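Local coordinates for cell death abnormality protein 2 (Caenorhabditis elegans, PDB 3QWX), which acts as a CRK-family signalling adaptor that works with CED-5 and CED-12 and is required for cell-corpse engulfment and cell migration, at residues V121-L135 with T162-Q174. Residues are numbered along the deposited sequence; the frame is centred on the assembly and turned at random.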
ATOM      1  N   VAL A 121     -10.464  -3.620 -17.573  1.00 25.16           N
ATOM      2  CA  VAL A 121     -11.807  -3.144 -17.862  1.00 22.88           C
ATOM      3  C   VAL A 121     -11.748  -1.669 -18.203  1.00 22.86           C
ATOM      4  O   VAL A 121     -10.743  -1.006 -17.944  1.00 19.20           O
ATOM      5  CB  VAL A 121     -12.756  -3.334 -16.647  1.00 22.88           C
ATOM      6  CG1 VAL A 121     -12.906  -4.810 -16.299  1.00 20.81           C
ATOM      7  CG2 VAL A 121     -12.245  -2.543 -15.436  1.00 18.20           C
ATOM      8  N   VAL A 122     -12.821  -1.159 -18.800  1.00 23.36           N
ATOM      9  CA  VAL A 122     -12.981   0.278 -18.958  1.00 21.76           C
ATOM     10  C   VAL A 122     -14.298   0.716 -18.332  1.00 22.73           C
ATOM     11  O   VAL A 122     -15.289  -0.028 -18.359  1.00 21.64           O
ATOM     12  CB  VAL A 122     -12.910   0.740 -20.447  1.00 27.18           C
ATOM     13  CG1 VAL A 122     -11.597   0.289 -21.077  1.00 25.57           C
ATOM     14  CG2 VAL A 122     -14.093   0.210 -21.231  1.00 28.70           C
ATOM     15  N   GLY A 123     -14.297   1.923 -17.769  1.00 20.30           N
ATOM     16  CA  GLY A 123     -15.485   2.489 -17.160  1.00 21.20           C
ATOM     17  C   GLY A 123     -16.561   2.682 -18.213  1.00 20.03           C
ATOM     18  O   GLY A 123     -16.305   3.260 -19.267  1.00 20.29           O
ATOM     19  N   THR A 124     -17.758   2.178 -17.947  1.00 20.07           N
ATOM     20  CA  THR A 124     -18.862   2.326 -18.899  1.00 24.15           C
ATOM     21  C   THR A 124     -19.715   3.543 -18.519  1.00 28.77           C
ATOM     22  O   THR A 124     -20.454   4.090 -19.340  1.00 24.81           O
ATOM     23  CB  THR A 124     -19.740   1.067 -18.973  1.00 24.22           C
ATOM     24  OG1 THR A 124     -20.248   0.766 -17.672  1.00 31.17           O
ATOM     25  CG2 THR A 124     -18.939  -0.119 -19.485  1.00 27.76           C
ATOM     26  N   PHE A 125     -19.605   3.954 -17.262  1.00 25.54           N
ATOM     27  CA  PHE A 125     -20.251   5.163 -16.777  1.00 25.21           C
ATOM     28  C   PHE A 125     -19.275   5.852 -15.827  1.00 24.39           C
ATOM     29  O   PHE A 125     -18.330   5.229 -15.341  1.00 24.64           O
ATOM     30  CB  PHE A 125     -21.558   4.834 -16.039  1.00 29.59           C
ATOM     31  CG  PHE A 125     -22.553   4.046 -16.861  1.00 32.76           C
ATOM     32  CD1 PHE A 125     -22.593   2.663 -16.784  1.00 32.31           C
ATOM     33  CD2 PHE A 125     -23.451   4.695 -17.700  1.00 35.51           C
ATOM     34  CE1 PHE A 125     -23.498   1.935 -17.540  1.00 36.47           C
ATOM     35  CE2 PHE A 125     -24.356   3.977 -18.461  1.00 38.47           C
ATOM     36  CZ  PHE A 125     -24.380   2.592 -18.381  1.00 41.82           C
ATOM     37  N   LYS A 126     -19.489   7.134 -15.565  1.00 24.10           N
ATOM     38  CA  LYS A 126     -18.675   7.831 -14.580  1.00 25.11           C
ATOM     39  C   LYS A 126     -19.059   7.377 -13.166  1.00 22.52           C
ATOM     40  O   LYS A 126     -20.228   7.126 -12.873  1.00 22.19           O
ATOM     41  CB  LYS A 126     -18.806   9.355 -14.724  1.00 22.63           C
ATOM     42  CG  LYS A 126     -19.714   9.997 -13.691  1.00 26.50           C
ATOM     43  CD  LYS A 126     -19.691  11.519 -13.769  1.00 27.59           C
ATOM     44  CE  LYS A 126     -20.998  12.093 -13.222  1.00 27.05           C
ATOM     45  NZ  LYS A 126     -21.081  13.583 -13.342  1.00 31.87           N
ATOM     46  N   PHE A 127     -18.067   7.270 -12.292  1.00 21.67           N
ATOM     47  CA  PHE A 127     -18.309   6.867 -10.911  1.00 22.31           C
ATOM     48  C   PHE A 127     -17.622   7.829  -9.952  1.00 22.03           C
ATOM     49  O   PHE A 127     -16.403   7.886  -9.895  1.00 21.69           O
ATOM     50  CB  PHE A 127     -17.815   5.432 -10.670  1.00 20.62           C
ATOM     51  CG  PHE A 127     -18.051   4.926  -9.265  1.00 18.73           C
ATOM     52  CD1 PHE A 127     -19.329   4.904  -8.721  1.00 20.90           C
ATOM     53  CD2 PHE A 127     -17.000   4.441  -8.503  1.00 19.28           C
ATOM     54  CE1 PHE A 127     -19.551   4.427  -7.436  1.00 20.53           C
ATOM     55  CE2 PHE A 127     -17.215   3.960  -7.210  1.00 17.49           C
ATOM     56  CZ  PHE A 127     -18.486   3.948  -6.680  1.00 20.11           C
ATOM     57  N   THR A 128     -18.411   8.579  -9.194  1.00 23.23           N
ATOM     58  CA  THR A 128     -17.856   9.567  -8.274  1.00 22.30           C
ATOM     59  C   THR A 128     -17.408   8.924  -6.970  1.00 26.29           C
ATOM     60  O   THR A 128     -16.611   9.500  -6.234  1.00 26.81           O
ATOM     61  CB  THR A 128     -18.891  10.637  -7.926  1.00 26.37           C
ATOM     62  OG1 THR A 128     -19.951  10.040  -7.168  1.00 24.09           O
ATOM     63  CG2 THR A 128     -19.462  11.258  -9.204  1.00 23.62           C
ATOM     64  N   GLY A 129     -17.923   7.730  -6.696  1.00 25.68           N
ATOM     65  CA  GLY A 129     -17.658   7.052  -5.445  1.00 25.28           C
ATOM     66  C   GLY A 129     -18.778   7.378  -4.473  1.00 30.08           C
ATOM     67  O   GLY A 129     -19.400   8.436  -4.581  1.00 28.18           O
ATOM     68  N   GLU A 130     -19.042   6.459  -3.544  1.00 28.26           N
ATOM     69  CA  GLU A 130     -20.068   6.653  -2.522  1.00 29.26           C
ATOM     70  C   GLU A 130     -19.412   6.687  -1.138  1.00 31.24           C
ATOM     71  O   GLU A 130     -19.842   7.429  -0.258  1.00 33.55           O
ATOM     72  CB  GLU A 130     -21.125   5.532  -2.573  1.00 31.30           C
ATOM     73  CG  GLU A 130     -21.817   5.315  -3.926  1.00 25.23           C
ATOM     74  CD  GLU A 130     -22.787   4.126  -3.906  1.00 34.63           C
ATOM     75  OE1 GLU A 130     -23.654   4.040  -4.805  1.00 34.34           O
ATOM     76  OE2 GLU A 130     -22.692   3.280  -2.984  1.00 31.51           O
ATOM     77  N   ARG A 131     -18.370   5.877  -0.959  1.00 28.38           N
ATOM     78  CA  ARG A 131     -17.606   5.846   0.292  1.00 29.17           C
ATOM     79  C   ARG A 131     -16.139   6.146   0.022  1.00 29.43           C
ATOM     80  O   ARG A 131     -15.698   6.142  -1.127  1.00 30.44           O
ATOM     81  CB  ARG A 131     -17.721   4.475   0.980  1.00 27.42           C
ATOM     82  CG  ARG A 131     -19.148   4.017   1.246  1.00 33.21           C
ATOM     83  CD  ARG A 131     -19.208   2.553   1.685  1.00 31.06           C
ATOM     84  NE  ARG A 131     -20.588   2.110   1.872  1.00 33.39           N
ATOM     85  CZ  ARG A 131     -20.931   0.914   2.344  1.00 31.76           C
ATOM     86  NH1 ARG A 131     -19.990   0.047   2.681  1.00 29.19           N
ATOM     87  NH2 ARG A 131     -22.210   0.588   2.493  1.00 26.95           N
ATOM     88  N   GLU A 132     -15.383   6.378   1.088  1.00 29.49           N
ATOM     89  CA  GLU A 132     -13.943   6.649   0.997  1.00 25.73           C
ATOM     90  C   GLU A 132     -13.138   5.416   0.547  1.00 29.09           C
ATOM     91  O   GLU A 132     -11.968   5.517   0.169  1.00 25.04           O
ATOM     92  CB  GLU A 132     -13.426   7.145   2.355  1.00 36.56           C
ATOM     93  CG  GLU A 132     -13.698   6.188   3.534  1.00 38.77           C
ATOM     94  CD  GLU A 132     -15.184   5.868   3.739  1.00 41.81           C
ATOM     95  OE1 GLU A 132     -15.984   6.811   3.955  1.00 43.29           O
ATOM     96  OE2 GLU A 132     -15.551   4.668   3.684  1.00 42.83           O
ATOM     97  N   THR A 133     -13.784   4.254   0.600  1.00 26.92           N
ATOM     98  CA  THR A 133     -13.174   2.991   0.226  1.00 24.23           C
ATOM     99  C   THR A 133     -13.298   2.755  -1.283  1.00 21.44           C
ATOM    100  O   THR A 133     -12.727   1.805  -1.823  1.00 21.58           O
ATOM    101  CB  THR A 133     -13.865   1.831   0.966  1.00 25.47           C
ATOM    102  OG1 THR A 133     -15.258   1.796   0.609  1.00 27.55           O
ATOM    103  CG2 THR A 133     -13.738   2.016   2.467  1.00 28.09           C
ATOM    104  N   ASP A 134     -14.046   3.630  -1.950  1.00 16.46           N
ATOM    105  CA  ASP A 134     -14.342   3.473  -3.370  1.00 20.50           C
ATOM    106  C   ASP A 134     -13.303   4.164  -4.238  1.00 20.65           C
ATOM    107  O   ASP A 134     -12.656   5.101  -3.801  1.00 21.97           O
ATOM    108  CB  ASP A 134     -15.726   4.040  -3.693  1.00 21.32           C
ATOM    109  CG  ASP A 134     -16.846   3.310  -2.963  1.00 23.67           C
ATOM    110  OD1 ASP A 134     -16.607   2.182  -2.473  1.00 22.74           O
ATOM    111  OD2 ASP A 134     -17.958   3.873  -2.883  1.00 21.94           O
ATOM    112  N   LEU A 135     -13.158   3.697  -5.472  1.00 18.68           N
ATOM    113  CA  LEU A 135     -12.235   4.304  -6.418  1.00 19.15           C
ATOM    114  C   LEU A 135     -13.032   5.042  -7.492  1.00 18.55           C
ATOM    115  O   LEU A 135     -13.636   4.403  -8.357  1.00 17.98           O
ATOM    116  CB  LEU A 135     -11.353   3.223  -7.058  1.00 18.61           C
ATOM    117  CG  LEU A 135     -10.390   3.676  -8.160  1.00 16.03           C
ATOM    118  CD1 LEU A 135      -9.320   4.638  -7.606  1.00 18.05           C
ATOM    119  CD2 LEU A 135      -9.746   2.495  -8.860  1.00 16.57           C
ATOM    120  N   THR A 162      -3.658   4.057  -7.583  1.00 25.94           N
ATOM    121  CA  THR A 162      -4.680   4.167  -6.548  1.00 22.00           C
ATOM    122  C   THR A 162      -5.691   3.017  -6.612  1.00 23.44           C
ATOM    123  O   THR A 162      -6.206   2.683  -7.681  1.00 20.41           O
ATOM    124  CB  THR A 162      -5.433   5.500  -6.650  1.00 25.01           C
ATOM    125  OG1 THR A 162      -4.486   6.565  -6.778  1.00 25.51           O
ATOM    126  CG2 THR A 162      -6.307   5.736  -5.407  1.00 23.57           C
ATOM    127  N   THR A 163      -5.980   2.431  -5.456  1.00 19.92           N
ATOM    128  CA  THR A 163      -6.813   1.237  -5.374  1.00 22.13           C
ATOM    129  C   THR A 163      -8.110   1.507  -4.604  1.00 22.66           C
ATOM    130  O   THR A 163      -8.140   2.312  -3.683  1.00 23.03           O
ATOM    131  CB  THR A 163      -6.057   0.075  -4.687  1.00 25.42           C
ATOM    132  OG1 THR A 163      -5.020  -0.412  -5.557  1.00 28.09           O
ATOM    133  CG2 THR A 163      -7.001  -1.062  -4.384  1.00 31.74           C
ATOM    134  N   GLY A 164      -9.185   0.818  -4.974  1.00 20.97           N
ATOM    135  CA  GLY A 164     -10.440   0.971  -4.274  1.00 17.44           C
ATOM    136  C   GLY A 164     -11.530   0.166  -4.957  1.00 16.34           C
ATOM    137  O   GLY A 164     -11.307  -0.413  -6.006  1.00 15.77           O
ATOM    138  N   LEU A 165     -12.717   0.168  -4.370  1.00 14.97           N
ATOM    139  CA  LEU A 165     -13.824  -0.633  -4.863  1.00 17.90           C
ATOM    140  C   LEU A 165     -14.603   0.105  -5.948  1.00 16.77           C
ATOM    141  O   LEU A 165     -14.768   1.323  -5.900  1.00 14.46           O
ATOM    142  CB  LEU A 165     -14.776  -0.990  -3.718  1.00 19.06           C
ATOM    143  CG  LEU A 165     -14.279  -1.920  -2.615  1.00 22.39           C
ATOM    144  CD1 LEU A 165     -15.328  -2.042  -1.519  1.00 26.50           C
ATOM    145  CD2 LEU A 165     -13.965  -3.268  -3.194  1.00 24.23           C
ATOM    146  N   VAL A 166     -15.098  -0.660  -6.913  1.00 14.63           N
ATOM    147  CA  VAL A 166     -15.854  -0.121  -8.030  1.00 15.51           C
ATOM    148  C   VAL A 166     -17.059  -1.032  -8.282  1.00 16.34           C
ATOM    149  O   VAL A 166     -16.998  -2.242  -8.027  1.00 17.33           O
ATOM    150  CB  VAL A 166     -14.977  -0.016  -9.308  1.00 18.75           C
ATOM    151  CG1 VAL A 166     -13.756   0.863  -9.064  1.00 16.61           C
ATOM    152  CG2 VAL A 166     -14.546  -1.415  -9.792  1.00 18.47           C
ATOM    153  N   PRO A 167     -18.167  -0.456  -8.771  1.00 19.15           N
ATOM    154  CA  PRO A 167     -19.340  -1.289  -9.059  1.00 18.30           C
ATOM    155  C   PRO A 167     -19.103  -2.129 -10.304  1.00 18.96           C
ATOM    156  O   PRO A 167     -18.648  -1.595 -11.319  1.00 19.40           O
ATOM    157  CB  PRO A 167     -20.459  -0.265  -9.323  1.00 19.10           C
ATOM    158  CG  PRO A 167     -19.938   1.054  -8.880  1.00 16.69           C
ATOM    159  CD  PRO A 167     -18.433   0.977  -8.992  1.00 18.08           C
ATOM    160  N   ALA A 168     -19.416  -3.419 -10.237  1.00 22.05           N
ATOM    161  CA  ALA A 168     -19.213  -4.315 -11.375  1.00 23.35           C
ATOM    162  C   ALA A 168     -20.030  -3.903 -12.602  1.00 25.21           C
ATOM    163  O   ALA A 168     -19.598  -4.114 -13.747  1.00 24.84           O
ATOM    164  CB  ALA A 168     -19.515  -5.752 -10.981  1.00 24.22           C
ATOM    165  N   ASN A 169     -21.199  -3.307 -12.369  1.00 25.31           N
ATOM    166  CA  ASN A 169     -22.062  -2.855 -13.468  1.00 23.82           C
ATOM    167  C   ASN A 169     -21.633  -1.517 -14.088  1.00 26.05           C
ATOM    168  O   ASN A 169     -22.313  -0.978 -14.965  1.00 23.36           O
ATOM    169  CB  ASN A 169     -23.540  -2.833 -13.046  1.00 24.89           C
ATOM    170  CG  ASN A 169     -23.831  -1.844 -11.927  1.00 27.34           C
ATOM    171  OD1 ASN A 169     -24.871  -1.174 -11.923  1.00 28.31           O
ATOM    172  ND2 ASN A 169     -22.936  -1.765 -10.964  1.00 22.81           N
ATOM    173  N   TYR A 170     -20.494  -0.991 -13.635  1.00 21.92           N
ATOM    174  CA  TYR A 170     -19.965   0.254 -14.171  1.00 19.55           C
ATOM    175  C   TYR A 170     -18.704   0.011 -15.021  1.00 22.87           C
ATOM    176  O   TYR A 170     -18.107   0.953 -15.540  1.00 20.13           O
ATOM    177  CB  TYR A 170     -19.629   1.224 -13.035  1.00 21.89           C
ATOM    178  CG  TYR A 170     -20.755   2.108 -12.540  1.00 22.19           C
ATOM    179  CD1 TYR A 170     -21.948   1.564 -12.055  1.00 22.80           C
ATOM    180  CD2 TYR A 170     -20.597   3.494 -12.499  1.00 21.41           C
ATOM    181  CE1 TYR A 170     -22.971   2.381 -11.575  1.00 24.95           C
ATOM    182  CE2 TYR A 170     -21.601   4.320 -12.016  1.00 27.60           C
ATOM    183  CZ  TYR A 170     -22.787   3.764 -11.558  1.00 30.36           C
ATOM    184  OH  TYR A 170     -23.773   4.600 -11.085  1.00 29.19           O
ATOM    185  N   VAL A 171     -18.291  -1.249 -15.135  1.00 20.51           N
ATOM    186  CA  VAL A 171     -17.114  -1.583 -15.915  1.00 18.72           C
ATOM    187  C   VAL A 171     -17.370  -2.691 -16.942  1.00 21.90           C
ATOM    188  O   VAL A 171     -18.260  -3.526 -16.775  1.00 20.61           O
ATOM    189  CB  VAL A 171     -15.908  -1.976 -15.007  1.00 20.36           C
ATOM    190  CG1 VAL A 171     -15.515  -0.813 -14.123  1.00 17.74           C
ATOM    191  CG2 VAL A 171     -16.244  -3.186 -14.168  1.00 23.42           C
ATOM    192  N   GLN A 172     -16.565  -2.692 -17.996  1.00 19.96           N
ATOM    193  CA  GLN A 172     -16.644  -3.694 -19.045  1.00 24.93           C
ATOM    194  C   GLN A 172     -15.254  -4.172 -19.466  1.00 25.60           C
ATOM    195  O   GLN A 172     -14.334  -3.364 -19.585  1.00 25.77           O
ATOM    196  CB  GLN A 172     -17.328  -3.071 -20.253  1.00 29.52           C
ATOM    197  CG  GLN A 172     -17.292  -3.914 -21.503  1.00 38.49           C
ATOM    198  CD  GLN A 172     -17.899  -3.171 -22.677  1.00 50.00           C
ATOM    199  OE1 GLN A 172     -18.181  -1.971 -22.580  1.00 45.56           O
ATOM    200  NE2 GLN A 172     -18.107  -3.876 -23.791  1.00 52.64           N
ATOM    201  N   ILE A 173     -15.106  -5.470 -19.721  1.00 31.89           N
ATOM    202  CA  ILE A 173     -13.845  -6.004 -20.246  1.00 35.54           C
ATOM    203  C   ILE A 173     -13.387  -5.191 -21.457  1.00 40.45           C
ATOM    204  O   ILE A 173     -14.173  -4.919 -22.367  1.00 37.39           O
ATOM    205  CB  ILE A 173     -13.965  -7.493 -20.636  1.00 40.49           C
ATOM    206  CG1 ILE A 173     -12.582  -8.166 -20.688  1.00 48.90           C
ATOM    207  CG2 ILE A 173     -14.737  -7.650 -21.947  1.00 38.54           C
ATOM    208  CD1 ILE A 173     -11.718  -7.796 -21.900  1.00 43.56           C
ATOM    209  N   GLN A 174     -12.112  -4.806 -21.470  1.00 39.45           N
ATOM    210  CA  GLN A 174     -11.627  -3.852 -22.463  1.00 36.76           C
ATOM    211  C   GLN A 174     -11.559  -4.448 -23.865  1.00 46.25           C
ATOM    212  O   GLN A 174     -12.079  -3.864 -24.821  1.00 49.42           O
ATOM    213  CB  GLN A 174     -10.262  -3.297 -22.058  1.00 39.85           C
ATOM    214  CG  GLN A 174      -9.803  -2.102 -22.888  1.00 42.20           C
ATOM    215  CD  GLN A 174      -8.367  -1.711 -22.589  1.00 44.14           C
ATOM    216  OE1 GLN A 174      -7.553  -2.555 -22.208  1.00 46.52           O
ATOM    217  NE2 GLN A 174      -8.049  -0.424 -22.752  1.00 41.81           N
TER
HETATM  218  O   HOH W   1     -21.618  -1.985 -18.184  1.00 34.50           O
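F127 packs against both P167 and Y170, tying the loop that follows strand 119-123 to the end of strand 163-167 and the 3-10 turn after it. Its CG lies anti to the backbone N (chi1 -179°), a torsion that carries the ring over the proline. From the root outward, CB rests 3.9 Å from Y170 CD2; CG, CD2, CE2 and CZ face P167 CD, while CD1 and CE1 lie against P167 CG, and CE2 is also 3.8 Å from L165 O. P167 CD stands nearly over the centre of the ring, 3.6 Å from the centroid, a CH-pi contact, while G129 N sits over the opposite face. F127 also turns an edge toward the face of Y170, planes at 70°; F125 points an edge at that ring too, at 65°, and the two T-shaped pairs make an aromatic cluster centred on the tyrosine. K126 O meets the tyrosine's edge at CE2, 3.2 Å away.

Backbone pairing flanks the cluster. V122 and Q172 exchange two hydrogen bonds in antiparallel register, and T124 N gives a nearly straight one to Y170 O (2.7 Å). Toward the other end, L165 N binds T133 O and L135 N binds L165 O (2.9 Å), with G164 CA close against L135 CB. D134 OD2 accepts from E130 N and R131 N, bracing the loop.

This is the SH3 fold of the first SH3 domain, its RT loop beside the 3-10 turn; F125, F127, P167 and Y170 are consistent with the family's groove for proline-rich ligands.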